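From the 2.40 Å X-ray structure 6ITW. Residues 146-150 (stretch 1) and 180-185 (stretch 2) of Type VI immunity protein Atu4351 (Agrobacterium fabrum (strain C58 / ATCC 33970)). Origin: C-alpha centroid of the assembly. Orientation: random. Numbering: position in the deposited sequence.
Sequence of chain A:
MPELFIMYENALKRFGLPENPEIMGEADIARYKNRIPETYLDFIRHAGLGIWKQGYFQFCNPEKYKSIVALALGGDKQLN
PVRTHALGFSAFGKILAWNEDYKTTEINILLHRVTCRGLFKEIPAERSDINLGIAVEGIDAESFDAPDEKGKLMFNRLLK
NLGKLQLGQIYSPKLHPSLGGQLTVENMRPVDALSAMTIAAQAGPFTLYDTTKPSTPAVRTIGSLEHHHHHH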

# COMPACT_ATOMS: atom_id res chain seq x y z
N ALA A 146 5.26 -6.08 -9.99
CA ALA A 146 4.08 -6.85 -10.34
C ALA A 146 4.40 -7.68 -11.56
O ALA A 146 4.72 -7.12 -12.63
CB ALA A 146 2.87 -5.94 -10.59
N PRO A 147 4.37 -9.01 -11.45
CA PRO A 147 4.67 -9.86 -12.61
C PRO A 147 3.53 -9.86 -13.62
O PRO A 147 2.35 -9.75 -13.26
CB PRO A 147 4.85 -11.25 -11.99
CG PRO A 147 3.97 -11.20 -10.74
CD PRO A 147 4.09 -9.79 -10.23
N ASP A 148 3.89 -9.97 -14.89
CA ASP A 148 2.89 -10.19 -15.93
C ASP A 148 2.49 -11.68 -15.96
O ASP A 148 2.87 -12.48 -15.10
CB ASP A 148 3.42 -9.71 -17.28
CG ASP A 148 4.67 -10.47 -17.74
OD1 ASP A 148 5.02 -11.56 -17.21
OD2 ASP A 148 5.32 -9.96 -18.66
N GLU A 149 1.72 -12.07 -16.99
CA GLU A 149 1.22 -13.44 -17.09
C GLU A 149 2.34 -14.45 -17.27
O GLU A 149 2.18 -15.60 -16.86
CB GLU A 149 0.24 -13.56 -18.25
CG GLU A 149 -1.06 -12.89 -17.95
CD GLU A 149 -2.07 -13.11 -19.04
OE1 GLU A 149 -1.72 -13.69 -20.10
OE2 GLU A 149 -3.23 -12.69 -18.81
N LYS A 150 3.46 -14.05 -17.86
CA LYS A 150 4.62 -14.92 -18.00
C LYS A 150 5.57 -14.84 -16.80
O LYS A 150 6.72 -15.28 -16.90
CB LYS A 150 5.37 -14.60 -19.29
CG LYS A 150 4.50 -14.67 -20.57
CD LYS A 150 5.31 -14.36 -21.82
CE LYS A 150 4.49 -14.59 -23.10
NZ LYS A 150 5.30 -14.37 -24.34
N GLY A 180 -11.42 -10.69 -18.78
CA GLY A 180 -10.75 -11.17 -19.97
C GLY A 180 -9.50 -10.39 -20.31
O GLY A 180 -8.80 -10.76 -21.25
N GLY A 181 -9.19 -9.33 -19.56
CA GLY A 181 -8.01 -8.54 -19.84
C GLY A 181 -6.73 -9.29 -19.55
O GLY A 181 -6.71 -10.25 -18.79
N GLN A 182 -5.65 -8.85 -20.18
CA GLN A 182 -4.34 -9.46 -20.00
C GLN A 182 -3.54 -8.71 -18.95
O GLN A 182 -3.51 -7.48 -18.93
CB GLN A 182 -3.54 -9.48 -21.29
CG GLN A 182 -4.11 -10.38 -22.37
CD GLN A 182 -3.27 -10.33 -23.61
OE1 GLN A 182 -3.37 -9.39 -24.40
NE2 GLN A 182 -2.40 -11.33 -23.79
N LEU A 183 -2.89 -9.47 -18.08
CA LEU A 183 -1.85 -8.95 -17.20
C LEU A 183 -0.55 -8.93 -18.01
O LEU A 183 0.30 -9.81 -17.90
CB LEU A 183 -1.75 -9.80 -15.95
CG LEU A 183 -1.39 -9.13 -14.63
CD1 LEU A 183 -2.50 -8.17 -14.25
CD2 LEU A 183 -1.16 -10.21 -13.57
N THR A 184 -0.43 -7.93 -18.88
CA THR A 184 0.76 -7.67 -19.67
C THR A 184 0.98 -6.16 -19.75
O THR A 184 0.05 -5.37 -19.58
CB THR A 184 0.67 -8.25 -21.11
OG1 THR A 184 -0.48 -7.71 -21.77
CG2 THR A 184 0.57 -9.76 -21.09
N VAL A 185 2.23 -5.77 -20.04
CA VAL A 185 2.59 -4.35 -20.11
C VAL A 185 1.73 -3.62 -21.13
O VAL A 185 1.37 -2.46 -20.93
CB VAL A 185 4.09 -4.17 -20.41
CG1 VAL A 185 4.93 -4.87 -19.36
CG2 VAL A 185 4.45 -4.66 -21.80
O HOH W 1 3.88 -8.19 -20.29

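Two segments without regular helix or strand, distant in sequence, meet in a small contact that buries 266 Å² and is organised around Glu149, Leu183 and Asp148. Glu149 and Leu183 are joined by two hydrogen bonds of unequal quality. The backbone N of Glu149 donates to the carbonyl O of Leu183 at 2.8 Å, while the N of Leu183 donates to the carboxylate OE2 of Glu149 at 3.3 Å, a weak bond. Leu183 thus offers both its peptide N and its O to the same residue, which answers once with main chain and once with side chain. Glu149 adopts chi1 m and chi2 t; its CA-to-CB bond points sideways, but the end of the side chain comes nearer the other stretch, with OE2 of Glu149 3.6 Å from CA of Gln182. Along the way, CG of Glu149 packs 3.7 Å from CB of Leu183, adding an aliphatic contact to the polar pairing. Farther out, CD2 of Leu183 lies 3.6 Å from the carbonyl O of Pro147.

Asp148 adds a close approach of its CB to the O of Leu183 (3.2 Å), and its CB lies 4.1 Å from CA of Thr184. Its carboxylate reaches further along the second stretch through a water, which donates to OD2 of Asp148 at 2.8 Å and accepts from N of Val185 at 2.9 Å.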